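Local coordinates for protein myosin-17 (Arabidopsis thaliana, PDB 7KFL) that probably recognises cargo through the globular tail of this plant class XI motor, linking organelles or vesicles to actin-based transport, at residues R300-R303 / Q304-F308; E271-K274 / A275-E279; P315-T318 / L319-T323; S248-N251 / V252-N256. All blocks are in the same frame, centred on the assembly; numbering follows the deposited sequence.

Interaction 1 of 4, residues R300-R303 / Q304-F308; sequences RHIR and QAVGF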
ATOM      1  N   ARG A 300      13.177  -3.143   7.834  1.00 59.01           N
ATOM      2  CA  ARG A 300      14.339  -2.854   8.723  1.00 60.89           C
ATOM      3  C   ARG A 300      14.324  -3.784   9.947  1.00 59.76           C
ATOM      4  O   ARG A 300      15.423  -4.155  10.395  1.00 58.52           O
ATOM      5  CB  ARG A 300      14.374  -1.374   9.125  1.00 63.41           C
ATOM      6  CG  ARG A 300      13.144  -0.878   9.872  1.00 65.80           C
ATOM      7  CD  ARG A 300      13.106   0.639   9.956  1.00 68.82           C
ATOM      8  NE  ARG A 300      11.820   1.134  10.445  1.00 70.92           N
ATOM      9  CZ  ARG A 300      11.638   1.927  11.504  1.00 72.51           C
ATOM     10  NH1 ARG A 300      12.665   2.360  12.220  1.00 73.23           N
ATOM     11  NH2 ARG A 300      10.413   2.299  11.837  1.00 72.95           N
ATOM     12  N   HIS A 301      13.143  -4.150  10.464  1.00 59.10           N
ATOM     13  CA  HIS A 301      12.978  -5.091  11.609  1.00 58.58           C
ATOM     14  C   HIS A 301      13.474  -6.486  11.215  1.00 57.68           C
ATOM     15  O   HIS A 301      14.421  -6.980  11.855  1.00 58.86           O
ATOM     16  CB  HIS A 301      11.519  -5.182  12.081  1.00 58.84           C
ATOM     17  CG  HIS A 301      10.998  -3.965  12.771  1.00 59.18           C
ATOM     18  ND1 HIS A 301      10.984  -3.852  14.148  1.00 59.68           N
ATOM     19  CD2 HIS A 301      10.442  -2.833  12.290  1.00 58.93           C
ATOM     20  CE1 HIS A 301      10.458  -2.692  14.485  1.00 60.12           C
ATOM     21  NE2 HIS A 301      10.118  -2.047  13.362  1.00 59.81           N
ATOM     22  N   ILE A 302      12.836  -7.104  10.217  1.00 56.62           N
ATOM     23  CA  ILE A 302      13.132  -8.504   9.783  1.00 55.89           C
ATOM     24  C   ILE A 302      14.589  -8.583   9.308  1.00 55.92           C
ATOM     25  O   ILE A 302      15.255  -9.572   9.650  1.00 56.02           O
ATOM     26  CB  ILE A 302      12.130  -9.014   8.721  1.00 54.54           C
ATOM     27  CG1 ILE A 302      12.384 -10.481   8.353  1.00 54.03           C
ATOM     28  CG2 ILE A 302      12.118  -8.137   7.478  1.00 54.26           C
ATOM     29  CD1 ILE A 302      12.320 -11.441   9.521  1.00 54.12           C
ATOM     30  N   ARG A 303      15.065  -7.573   8.571  1.00 56.57           N
ATOM     31  CA  ARG A 303      16.461  -7.498   8.056  1.00 57.45           C
ATOM     32  C   ARG A 303      17.448  -7.615   9.225  1.00 57.61           C
ATOM     33  O   ARG A 303      18.353  -8.473   9.150  1.00 57.11           O
ATOM     34  CB  ARG A 303      16.680  -6.194   7.280  1.00 57.81           C
ATOM     35  CG  ARG A 303      16.062  -6.191   5.890  1.00 57.89           C
ATOM     36  CD  ARG A 303      15.896  -4.793   5.326  1.00 58.18           C
ATOM     37  NE  ARG A 303      17.157  -4.067   5.266  1.00 59.06           N
ATOM     38  CZ  ARG A 303      17.277  -2.761   5.042  1.00 59.32           C
ATOM     39  NH1 ARG A 303      16.207  -2.006   4.849  1.00 58.87           N
ATOM     40  NH2 ARG A 303      18.478  -2.211   5.013  1.00 60.46           N
ATOM     41  N   GLN A 304      17.260  -6.794  10.262  1.00 58.00           N
ATOM     42  CA  GLN A 304      18.146  -6.717  11.457  1.00 59.32           C
ATOM     43  C   GLN A 304      18.036  -8.014  12.268  1.00 59.63           C
ATOM     44  O   GLN A 304      19.091  -8.535  12.680  1.00 60.54           O
ATOM     45  CB  GLN A 304      17.794  -5.488  12.298  1.00 59.96           C
ATOM     46  CG  GLN A 304      18.293  -4.185  11.685  1.00 60.85           C
ATOM     47  CD  GLN A 304      17.805  -2.957  12.413  1.00 61.60           C
ATOM     48  OE1 GLN A 304      17.548  -2.980  13.615  1.00 62.23           O
ATOM     49  NE2 GLN A 304      17.684  -1.857  11.685  1.00 62.13           N
ATOM     50  N   ALA A 305      16.811  -8.510  12.481  1.00 59.59           N
ATOM     51  CA  ALA A 305      16.510  -9.778  13.191  1.00 59.91           C
ATOM     52  C   ALA A 305      17.209 -10.950  12.491  1.00 60.53           C
ATOM     53  O   ALA A 305      17.815 -11.781  13.189  1.00 61.57           O
ATOM     54  CB  ALA A 305      15.019  -9.994  13.255  1.00 59.67           C
ATOM     55  N   VAL A 306      17.113 -11.016  11.160  1.00 61.09           N
ATOM     56  CA  VAL A 306      17.807 -12.033  10.313  1.00 61.91           C
ATOM     57  C   VAL A 306      19.321 -11.812  10.420  1.00 62.71           C
ATOM     58  O   VAL A 306      20.056 -12.813  10.518  1.00 62.48           O
ATOM     59  CB  VAL A 306      17.314 -11.973   8.855  1.00 61.51           C
ATOM     60  CG1 VAL A 306      18.262 -12.666   7.888  1.00 62.39           C
ATOM     61  CG2 VAL A 306      15.917 -12.550   8.729  1.00 61.31           C
ATOM     62  N   GLY A 307      19.760 -10.549  10.401  1.00 63.84           N
ATOM     63  CA  GLY A 307      21.165 -10.151  10.615  1.00 65.05           C
ATOM     64  C   GLY A 307      21.719 -10.733  11.906  1.00 66.40           C
ATOM     65  O   GLY A 307      22.895 -11.156  11.906  1.00 67.10           O
ATOM     66  N   PHE A 308      20.904 -10.760  12.965  1.00 66.73           N
ATOM     67  CA  PHE A 308      21.249 -11.350  14.286  1.00 67.72           C
ATOM     68  C   PHE A 308      21.361 -12.873  14.154  1.00 67.53           C
ATOM     69  O   PHE A 308      22.403 -13.418  14.548  1.00 68.80           O
ATOM     70  CB  PHE A 308      20.221 -10.959  15.353  1.00 68.61           C
ATOM     71  CG  PHE A 308      20.448 -11.598  16.700  1.00 69.72           C
ATOM     72  CD1 PHE A 308      21.399 -11.093  17.574  1.00 70.77           C
ATOM     73  CD2 PHE A 308      19.718 -12.712  17.090  1.00 70.00           C
ATOM     74  CE1 PHE A 308      21.610 -11.684  18.812  1.00 71.23           C
ATOM     75  CE2 PHE A 308      19.933 -13.304  18.326  1.00 70.39           C
ATOM     76  CZ  PHE A 308      20.877 -12.789  19.184  1.00 71.07           C
TER
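I302 and V306 make the apolar contact of this first pair of turns in helix 300-309. The CD1 end of I302 meets CG2 of V306 at 3.8 Å, and the two side chains run obliquely past each other. I302 reaches forward because its CG1 stands opposite the backbone N (chi1 -176°). The same V306 methyl also lies against the carbonyl oxygen of its i-4 neighbour, with CG2 3.2 Å from I302 O.

Four backbone bonds of the i to i+4 kind join the residues. A305 N gives the straightest, 2.9 Å to H301 O with an angle of 168° at the hydrogen. V306 N to I302 O and G307 N to R303 O are both 2.8 Å. The bond from Q304 N to R300 O is longer, at 3.2 Å, and its donor stands above the carbonyl plane.

Q304 packs its CG 3.1 Å from R300 O. Its amide NE2 is too poorly angled to bond that oxygen, while OE1 accepts from V329 N in the loop between helices 319-326 and 332-341. R303 bends at its third torsion, its NH1 bonds W296 O, and the guanidinium makes a cation-pi contact with the W296 ring.

H301 meets the ring of F255 edge to face, A305 packs on F255 and L258, and I302 and V306 touch L277 and V273 of helix 267-287. The arrangement is that of the amphipathic start of an alpha-helix, here one packed against two other helices in the DIL region of the myosin globular tail.

Interaction 2 of 4, residues E271-K274 / A275-E279; sequences EYVK and AGLAE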
ATOM      1  N   GLU A 271      19.211 -17.872   7.374  1.00 56.56           N
ATOM      2  CA  GLU A 271      19.830 -17.963   6.023  1.00 57.30           C
ATOM      3  C   GLU A 271      18.731 -17.955   4.956  1.00 56.12           C
ATOM      4  O   GLU A 271      18.872 -17.206   3.970  1.00 56.48           O
ATOM      5  CB  GLU A 271      20.652 -19.244   5.874  1.00 58.96           C
ATOM      6  CG  GLU A 271      21.845 -19.332   6.808  1.00 60.41           C
ATOM      7  CD  GLU A 271      22.566 -20.666   6.743  1.00 61.90           C
ATOM      8  OE1 GLU A 271      21.887 -21.709   6.850  1.00 62.20           O
ATOM      9  OE2 GLU A 271      23.803 -20.663   6.565  1.00 64.10           O
ATOM     10  N   TYR A 272      17.693 -18.774   5.147  1.00 54.45           N
ATOM     11  CA  TYR A 272      16.570 -18.953   4.193  1.00 54.02           C
ATOM     12  C   TYR A 272      15.848 -17.620   3.966  1.00 54.74           C
ATOM     13  O   TYR A 272      15.549 -17.299   2.802  1.00 55.12           O
ATOM     14  CB  TYR A 272      15.571 -19.999   4.689  1.00 53.16           C
ATOM     15  CG  TYR A 272      14.276 -19.978   3.921  1.00 52.48           C
ATOM     16  CD1 TYR A 272      14.240 -20.339   2.584  1.00 52.38           C
ATOM     17  CD2 TYR A 272      13.097 -19.550   4.508  1.00 51.87           C
ATOM     18  CE1 TYR A 272      13.063 -20.309   1.859  1.00 52.40           C
ATOM     19  CE2 TYR A 272      11.910 -19.514   3.796  1.00 51.64           C
ATOM     20  CZ  TYR A 272      11.891 -19.897   2.468  1.00 51.82           C
ATOM     21  OH  TYR A 272      10.728 -19.854   1.756  1.00 51.93           O
ATOM     22  N   VAL A 273      15.547 -16.890   5.045  1.00 56.08           N
ATOM     23  CA  VAL A 273      14.824 -15.584   4.988  1.00 56.77           C
ATOM     24  C   VAL A 273      15.745 -14.538   4.347  1.00 57.98           C
ATOM     25  O   VAL A 273      15.239 -13.748   3.526  1.00 59.35           O
ATOM     26  CB  VAL A 273      14.311 -15.139   6.373  1.00 56.54           C
ATOM     27  CG1 VAL A 273      13.930 -13.666   6.393  1.00 56.58           C
ATOM     28  CG2 VAL A 273      13.134 -15.986   6.832  1.00 56.30           C
ATOM     29  N   LYS A 274      17.038 -14.537   4.693  1.00 59.10           N
ATOM     30  CA  LYS A 274      18.042 -13.602   4.115  1.00 60.80           C
ATOM     31  C   LYS A 274      18.042 -13.739   2.587  1.00 60.11           C
ATOM     32  O   LYS A 274      18.168 -12.702   1.905  1.00 60.39           O
ATOM     33  CB  LYS A 274      19.446 -13.858   4.673  1.00 63.27           C
ATOM     34  CG  LYS A 274      20.463 -12.778   4.324  1.00 65.34           C
ATOM     35  CD  LYS A 274      21.779 -12.897   5.062  1.00 67.56           C
ATOM     36  CE  LYS A 274      22.548 -11.592   5.085  1.00 69.48           C
ATOM     37  NZ  LYS A 274      23.914 -11.766   5.634  1.00 70.88           N
ATOM     38  N   ALA A 275      17.913 -14.971   2.079  1.00 58.76           N
ATOM     39  CA  ALA A 275      17.791 -15.286   0.635  1.00 58.05           C
ATOM     40  C   ALA A 275      16.539 -14.600   0.080  1.00 57.34           C
ATOM     41  O   ALA A 275      16.640 -13.951  -0.979  1.00 57.62           O
ATOM     42  CB  ALA A 275      17.742 -16.778   0.419  1.00 58.01           C
ATOM     43  N   GLY A 276      15.413 -14.742   0.786  1.00 56.05           N
ATOM     44  CA  GLY A 276      14.129 -14.099   0.452  1.00 55.09           C
ATOM     45  C   GLY A 276      14.240 -12.587   0.377  1.00 54.94           C
ATOM     46  O   GLY A 276      13.710 -12.012  -0.589  1.00 55.24           O
ATOM     47  N   LEU A 277      14.900 -11.962   1.357  1.00 54.87           N
ATOM     48  CA  LEU A 277      15.057 -10.484   1.452  1.00 55.26           C
ATOM     49  C   LEU A 277      15.837  -9.964   0.237  1.00 55.06           C
ATOM     50  O   LEU A 277      15.545  -8.837  -0.204  1.00 55.21           O
ATOM     51  CB  LEU A 277      15.766 -10.123   2.763  1.00 56.64           C
ATOM     52  CG  LEU A 277      14.990 -10.405   4.051  1.00 56.80           C
ATOM     53  CD1 LEU A 277      15.810 -10.012   5.270  1.00 56.83           C
ATOM     54  CD2 LEU A 277      13.647  -9.686   4.066  1.00 56.79           C
ATOM     55  N   ALA A 278      16.783 -10.754  -0.284  1.00 55.30           N
ATOM     56  CA  ALA A 278      17.601 -10.425  -1.476  1.00 55.90           C
ATOM     57  C   ALA A 278      16.708 -10.358  -2.724  1.00 55.77           C
ATOM     58  O   ALA A 278      16.956  -9.482  -3.577  1.00 55.94           O
ATOM     59  CB  ALA A 278      18.710 -11.436  -1.638  1.00 56.50           C
ATOM     60  N   GLU A 279      15.714 -11.249  -2.825  1.00 55.17           N
ATOM     61  CA  GLU A 279      14.690 -11.249  -3.906  1.00 55.66           C
ATOM     62  C   GLU A 279      13.872  -9.952  -3.845  1.00 55.60           C
ATOM     63  O   GLU A 279      13.675  -9.325  -4.906  1.00 55.40           O
ATOM     64  CB  GLU A 279      13.767 -12.464  -3.783  1.00 55.74           C
ATOM     65  CG  GLU A 279      14.388 -13.754  -4.282  1.00 56.48           C
ATOM     66  CD  GLU A 279      14.349 -13.960  -5.788  1.00 57.18           C
ATOM     67  OE1 GLU A 279      13.644 -13.196  -6.480  1.00 57.03           O
ATOM     68  OE2 GLU A 279      15.020 -14.896  -6.267  1.00 58.54           O
TER
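V273 holds CG1 opposite its backbone N (chi1 164°), while L277 places CG opposite its carbonyl carbon (chi1 -67°). These settings bring the two branched side chains together one turn apart in helix 267-287. V273 CG1 lies 4.2 Å from L277 CG, a loose contact, and the chains pass at a slant. L277 CG also rests 3.4 Å from V273 O. That same oxygen accepts from L277 N at 2.8 Å, so backbone and side chain of L277 both settle on one residue of the turn before.

The bonds at the neighbouring steps are longer. A275 N reaches E271 O at 3.1 Å, G276 N reaches Y272 O at 3.3 Å, and A278 N reaches K274 O at 3.2 Å. The A275 methyl sits 3.3 Å from Y272 O. G276 is buried and has no side chain.

The other groups face different neighbours. Y272 turns to helix 205-231, where its OH bonds L211 O and its ring meets W215. E271 forms a salt bridge with K346. L277 packs on R303 of helix 300-309, and K274, fully extended, lies along V306 and V310 with its aliphatic part.

The contact is therefore apolar between side chains and polar only in the backbone, which suggests that burial against adjoining helices probably supplies much of its hold.

Interaction 3 of 4, residues P315-T318 / L319-T323; sequences PKKT and LDEIT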
ATOM      1  N   PRO A 315      28.108 -15.691  21.416  1.00 86.74           N
ATOM      2  CA  PRO A 315      28.619 -15.620  22.789  1.00 86.98           C
ATOM      3  C   PRO A 315      29.659 -14.516  23.048  1.00 88.05           C
ATOM      4  O   PRO A 315      29.717 -14.036  24.163  1.00 88.47           O
ATOM      5  CB  PRO A 315      29.276 -16.994  22.998  1.00 87.05           C
ATOM      6  CG  PRO A 315      28.531 -17.906  22.052  1.00 86.36           C
ATOM      7  CD  PRO A 315      28.253 -17.040  20.843  1.00 86.20           C
ATOM      8  N   LYS A 316      30.447 -14.147  22.031  1.00 89.35           N
ATOM      9  CA  LYS A 316      31.552 -13.153  22.137  1.00 91.40           C
ATOM     10  C   LYS A 316      31.006 -11.720  22.064  1.00 92.12           C
ATOM     11  O   LYS A 316      31.756 -10.795  22.434  1.00 93.77           O
ATOM     12  CB  LYS A 316      32.587 -13.380  21.030  1.00 92.04           C
ATOM     13  CG  LYS A 316      33.377 -14.678  21.136  1.00 92.19           C
ATOM     14  CD  LYS A 316      34.557 -14.743  20.191  1.00 92.76           C
ATOM     15  CE  LYS A 316      35.457 -15.933  20.454  1.00 93.14           C
ATOM     16  NZ  LYS A 316      36.584 -15.988  19.492  1.00 93.63           N
ATOM     17  N   LYS A 317      29.760 -11.538  21.608  1.00 91.31           N
ATOM     18  CA  LYS A 317      29.143 -10.203  21.372  1.00 90.84           C
ATOM     19  C   LYS A 317      28.720  -9.593  22.715  1.00 91.24           C
ATOM     20  O   LYS A 317      28.233 -10.348  23.581  1.00 90.43           O
ATOM     21  CB  LYS A 317      27.928 -10.309  20.441  1.00 90.08           C
ATOM     22  CG  LYS A 317      28.146 -11.078  19.143  1.00 89.90           C
ATOM     23  CD  LYS A 317      28.760 -10.254  18.032  1.00 90.66           C
ATOM     24  CE  LYS A 317      29.507 -11.099  17.019  1.00 91.06           C
ATOM     25  NZ  LYS A 317      30.196 -10.261  16.011  1.00 91.75           N
ATOM     26  N   THR A 318      28.902  -8.277  22.869  1.00 92.40           N
ATOM     27  CA  THR A 318      28.410  -7.469  24.018  1.00 93.26           C
ATOM     28  C   THR A 318      26.966  -7.039  23.730  1.00 92.22           C
ATOM     29  O   THR A 318      26.581  -7.047  22.543  1.00 91.64           O
ATOM     30  CB  THR A 318      29.318  -6.260  24.284  1.00 94.67           C
ATOM     31  OG1 THR A 318      29.215  -5.359  23.180  1.00 94.35           O
ATOM     32  CG2 THR A 318      30.768  -6.641  24.490  1.00 95.38           C
ATOM     33  N   LEU A 319      26.201  -6.684  24.768  1.00 91.95           N
ATOM     34  CA  LEU A 319      24.790  -6.225  24.645  1.00 91.91           C
ATOM     35  C   LEU A 319      24.740  -4.932  23.822  1.00 92.59           C
ATOM     36  O   LEU A 319      23.778  -4.763  23.052  1.00 92.43           O
ATOM     37  CB  LEU A 319      24.193  -6.009  26.042  1.00 92.52           C
ATOM     38  CG  LEU A 319      22.756  -5.488  26.076  1.00 91.77           C
ATOM     39  CD1 LEU A 319      21.784  -6.517  25.519  1.00 90.73           C
ATOM     40  CD2 LEU A 319      22.355  -5.094  27.488  1.00 92.56           C
ATOM     41  N   ASP A 320      25.742  -4.061  23.983  1.00 94.04           N
ATOM     42  CA  ASP A 320      25.817  -2.725  23.333  1.00 94.81           C
ATOM     43  C   ASP A 320      26.033  -2.895  21.823  1.00 93.95           C
ATOM     44  O   ASP A 320      25.416  -2.130  21.062  1.00 94.17           O
ATOM     45  CB  ASP A 320      26.902  -1.864  23.983  1.00 97.29           C
ATOM     46  CG  ASP A 320      26.567  -1.456  25.409  1.00 99.22           C
ATOM     47  OD1 ASP A 320      25.463  -0.910  25.618  1.00 99.14           O
ATOM     48  OD2 ASP A 320      27.409  -1.691  26.300  1.00101.21           O
ATOM     49  N   GLU A 321      26.869  -3.853  21.410  1.00 93.85           N
ATOM     50  CA  GLU A 321      27.092  -4.204  19.979  1.00 93.53           C
ATOM     51  C   GLU A 321      25.755  -4.601  19.342  1.00 90.81           C
ATOM     52  O   GLU A 321      25.409  -4.031  18.289  1.00 91.51           O
ATOM     53  CB  GLU A 321      28.097  -5.350  19.838  1.00 95.40           C
ATOM     54  CG  GLU A 321      29.545  -4.924  20.002  1.00 97.77           C
ATOM     55  CD  GLU A 321      30.534  -6.076  20.039  1.00 98.86           C
ATOM     56  OE1 GLU A 321      30.328  -7.056  19.291  1.00 98.96           O
ATOM     57  OE2 GLU A 321      31.502  -5.998  20.822  1.00 99.98           O
ATOM     58  N   ILE A 322      25.032  -5.530  19.977  1.00 87.45           N
ATOM     59  CA  ILE A 322      23.761  -6.123  19.463  1.00 85.07           C
ATOM     60  C   ILE A 322      22.724  -5.008  19.277  1.00 84.36           C
ATOM     61  O   ILE A 322      22.094  -4.971  18.202  1.00 84.06           O
ATOM     62  CB  ILE A 322      23.253  -7.236  20.406  1.00 84.39           C
ATOM     63  CG1 ILE A 322      24.237  -8.407  20.491  1.00 84.30           C
ATOM     64  CG2 ILE A 322      21.866  -7.710  19.997  1.00 83.56           C
ATOM     65  CD1 ILE A 322      24.106  -9.225  21.753  1.00 84.19           C
ATOM     66  N   THR A 323      22.565  -4.132  20.276  1.00 83.96           N
ATOM     67  CA  THR A 323      21.443  -3.158  20.379  1.00 83.51           C
ATOM     68  C   THR A 323      21.702  -1.897  19.541  1.00 84.23           C
ATOM     69  O   THR A 323      20.724  -1.158  19.325  1.00 84.34           O
ATOM     70  CB  THR A 323      21.165  -2.755  21.833  1.00 82.90           C
ATOM     71  OG1 THR A 323      22.379  -2.269  22.406  1.00 83.67           O
ATOM     72  CG2 THR A 323      20.614  -3.889  22.668  1.00 82.11           C
TER
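T318 is the N-cap of helix 319-326, and its side chain bonds E321 in the first turn. T318 OG1 accepts from E321 N at 3.3 Å, a weak bond with 158° at the hydrogen. The hydroxyl is also the donor of a weak bond of 3.3 Å to E321 OE2. One oxygen thus serves both the backbone and the carboxylate of E321, whose side chain crosses that of T318 at about a right angle. OG1 is brought there by chi1 of 67°, between the backbone N and the carbonyl carbon. The turn follows with a weak bond from I322 N to T318 O at 3.4 Å.

K317 bends at its second torsion and passes across E321, with CD 3.8 Å from E321 OE1. Its NZ stays 4.6 Å from that oxygen, beyond a salt bridge. Putting an alanine at E321 would probably leave the T318 hydroxyl without its carboxylate acceptor and K317 without the nearby opposite charge.

At the next residue, L319 O accepts from both N and OG1 of T323, which approach from opposite faces of its plane. I322 and T323 pack on L335 of helix 332-341, while L319 lies against V356 and M363 of helix 354-369.

Interaction 4 of 4, residues S248-N251 / V252-N256; sequences SFIN and VQLFN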
ATOM      1  N   SER A 248       5.525  -3.191   4.702  1.00 48.25           N
ATOM      2  CA  SER A 248       5.106  -3.104   6.128  1.00 48.03           C
ATOM      3  C   SER A 248       4.464  -4.433   6.552  1.00 47.48           C
ATOM      4  O   SER A 248       4.911  -5.010   7.558  1.00 48.01           O
ATOM      5  CB  SER A 248       4.176  -1.935   6.356  1.00 48.24           C
ATOM      6  OG  SER A 248       3.164  -2.256   7.298  1.00 48.63           O
ATOM      7  N   PHE A 249       3.471  -4.906   5.793  1.00 46.77           N
ATOM      8  CA  PHE A 249       2.748  -6.187   6.019  1.00 46.90           C
ATOM      9  C   PHE A 249       3.740  -7.359   6.005  1.00 47.42           C
ATOM     10  O   PHE A 249       3.677  -8.211   6.914  1.00 47.27           O
ATOM     11  CB  PHE A 249       1.637  -6.352   4.978  1.00 46.74           C
ATOM     12  CG  PHE A 249       1.016  -7.724   4.912  1.00 47.09           C
ATOM     13  CD1 PHE A 249       0.087  -8.128   5.858  1.00 47.91           C
ATOM     14  CD2 PHE A 249       1.347  -8.601   3.892  1.00 47.30           C
ATOM     15  CE1 PHE A 249      -0.492  -9.387   5.790  1.00 48.44           C
ATOM     16  CE2 PHE A 249       0.768  -9.861   3.827  1.00 48.31           C
ATOM     17  CZ  PHE A 249      -0.151 -10.251   4.774  1.00 48.36           C
ATOM     18  N   ILE A 250       4.628  -7.408   5.009  1.00 47.86           N
ATOM     19  CA  ILE A 250       5.654  -8.485   4.856  1.00 48.89           C
ATOM     20  C   ILE A 250       6.561  -8.474   6.090  1.00 49.25           C
ATOM     21  O   ILE A 250       6.773  -9.552   6.682  1.00 49.67           O
ATOM     22  CB  ILE A 250       6.449  -8.319   3.543  1.00 49.02           C
ATOM     23  CG1 ILE A 250       5.608  -8.737   2.333  1.00 48.92           C
ATOM     24  CG2 ILE A 250       7.768  -9.080   3.599  1.00 49.23           C
ATOM     25  CD1 ILE A 250       6.159  -8.267   1.006  1.00 49.32           C
ATOM     26  N   ASN A 251       7.070  -7.295   6.455  1.00 49.25           N
ATOM     27  CA  ASN A 251       7.973  -7.081   7.617  1.00 48.89           C
ATOM     28  C   ASN A 251       7.332  -7.660   8.882  1.00 49.12           C
ATOM     29  O   ASN A 251       8.050  -8.306   9.662  1.00 50.05           O
ATOM     30  CB  ASN A 251       8.281  -5.598   7.826  1.00 48.40           C
ATOM     31  CG  ASN A 251       9.165  -5.366   9.030  1.00 48.49           C
ATOM     32  OD1 ASN A 251      10.342  -5.713   9.013  1.00 47.67           O
ATOM     33  ND2 ASN A 251       8.600  -4.794  10.079  1.00 49.36           N
ATOM     34  N   VAL A 252       6.032  -7.414   9.062  1.00 49.02           N
ATOM     35  CA  VAL A 252       5.224  -7.827  10.247  1.00 48.90           C
ATOM     36  C   VAL A 252       5.116  -9.355  10.270  1.00 49.19           C
ATOM     37  O   VAL A 252       5.440  -9.948  11.310  1.00 50.60           O
ATOM     38  CB  VAL A 252       3.837  -7.154  10.218  1.00 48.68           C
ATOM     39  CG1 VAL A 252       2.844  -7.812  11.165  1.00 49.08           C
ATOM     40  CG2 VAL A 252       3.947  -5.666  10.508  1.00 48.96           C
ATOM     41  N   GLN A 253       4.675  -9.960   9.165  1.00 49.61           N
ATOM     42  CA  GLN A 253       4.400 -11.419   9.056  1.00 49.75           C
ATOM     43  C   GLN A 253       5.676 -12.219   9.356  1.00 49.14           C
ATOM     44  O   GLN A 253       5.583 -13.207  10.110  1.00 49.23           O
ATOM     45  CB  GLN A 253       3.853 -11.750   7.665  1.00 50.05           C
ATOM     46  CG  GLN A 253       2.454 -11.202   7.420  1.00 50.24           C
ATOM     47  CD  GLN A 253       1.451 -11.789   8.381  1.00 50.81           C
ATOM     48  OE1 GLN A 253       1.394 -12.999   8.585  1.00 51.47           O
ATOM     49  NE2 GLN A 253       0.649 -10.929   8.988  1.00 51.40           N
ATOM     50  N   LEU A 254       6.815 -11.797   8.798  1.00 48.28           N
ATOM     51  CA  LEU A 254       8.115 -12.512   8.914  1.00 48.00           C
ATOM     52  C   LEU A 254       8.721 -12.286  10.301  1.00 48.20           C
ATOM     53  O   LEU A 254       9.187 -13.274  10.902  1.00 49.23           O
ATOM     54  CB  LEU A 254       9.068 -12.029   7.816  1.00 47.92           C
ATOM     55  CG  LEU A 254       8.660 -12.381   6.386  1.00 47.54           C
ATOM     56  CD1 LEU A 254       9.659 -11.810   5.388  1.00 47.64           C
ATOM     57  CD2 LEU A 254       8.523 -13.886   6.204  1.00 47.34           C
ATOM     58  N   PHE A 255       8.733 -11.042  10.788  1.00 47.58           N
ATOM     59  CA  PHE A 255       9.338 -10.681  12.096  1.00 47.05           C
ATOM     60  C   PHE A 255       8.534 -11.308  13.241  1.00 47.06           C
ATOM     61  O   PHE A 255       9.153 -11.733  14.228  1.00 47.79           O
ATOM     62  CB  PHE A 255       9.434  -9.167  12.283  1.00 46.81           C
ATOM     63  CG  PHE A 255      10.089  -8.773  13.582  1.00 47.00           C
ATOM     64  CD1 PHE A 255      11.468  -8.794  13.713  1.00 46.98           C
ATOM     65  CD2 PHE A 255       9.326  -8.426  14.684  1.00 47.20           C
ATOM     66  CE1 PHE A 255      12.069  -8.447  14.913  1.00 47.65           C
ATOM     67  CE2 PHE A 255       9.930  -8.075  15.881  1.00 47.66           C
ATOM     68  CZ  PHE A 255      11.299  -8.089  15.994  1.00 47.87           C
ATOM     69  N   ASN A 256       7.204 -11.347  13.125  1.00 46.76           N
ATOM     70  CA  ASN A 256       6.312 -11.906  14.176  1.00 47.94           C
ATOM     71  C   ASN A 256       6.544 -13.417  14.306  1.00 49.25           C
ATOM     72  O   ASN A 256       6.436 -13.922  15.436  1.00 50.50           O
ATOM     73  CB  ASN A 256       4.838 -11.578  13.920  1.00 47.49           C
ATOM     74  CG  ASN A 256       4.480 -10.144  14.250  1.00 46.84           C
ATOM     75  OD1 ASN A 256       5.271  -9.413  14.844  1.00 46.42           O
ATOM     76  ND2 ASN A 256       3.283  -9.731  13.870  1.00 46.66           N
TER
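Regular alpha-helical bonds run from V252, Q253, L254 and F255 N to S248, F249, I250 and N251 O, all 3.0 to 3.1 Å long. Among the side chains, Q253 lays its CG over one face of the F249 ring. This CH-pi contact measures 4.0 Å from Q253 CG to the ring centroid, 18° off the normal. The Q253 chain bends at its second torsion (chi2 -62°), which brings NE2 3.7 Å from F249 CE1, with amide and ring planes 29° apart. A serine in place of F249 would probably leave the Q253 methylene without its aromatic floor and its amide freer to turn.

The stretch is the middle of the long helix 236-260, one of the elongated helices of the globular tail, and most of the residues in 248-256 are buried. I250 and L254 lie side by side and point the same way, with CG2 and CD1 3.8 Å apart. I250 and F249 pack on L182 of helix 150-186.

Two polar side chains bond outside the helix. N251 OD1 accepts from I302 N at the start of helix 300-309, and S248 OG bonds D381 N. F255 CB lies 3.1 Å from N251 O.

From the N terminus the order is interaction 4, then 2, 1 and 3. All are local and in series: none closes a long loop, and none nests within or crosses another. Interaction 4 lies in helix 236-260 and interaction 2 in the next helix, 267-287; they do not touch, with nearest atoms about 5 Å apart. Interaction 1, in helix 300-309, packs on both. Its I302 CG1 meets L254 CB of interaction 4 at 3.7 Å. Interaction 3 begins the following helix and touches interaction 1 through F308 and I322. Helix 300-309 thus ties helices 236-260 and 267-287 to the outlying 319-326 region.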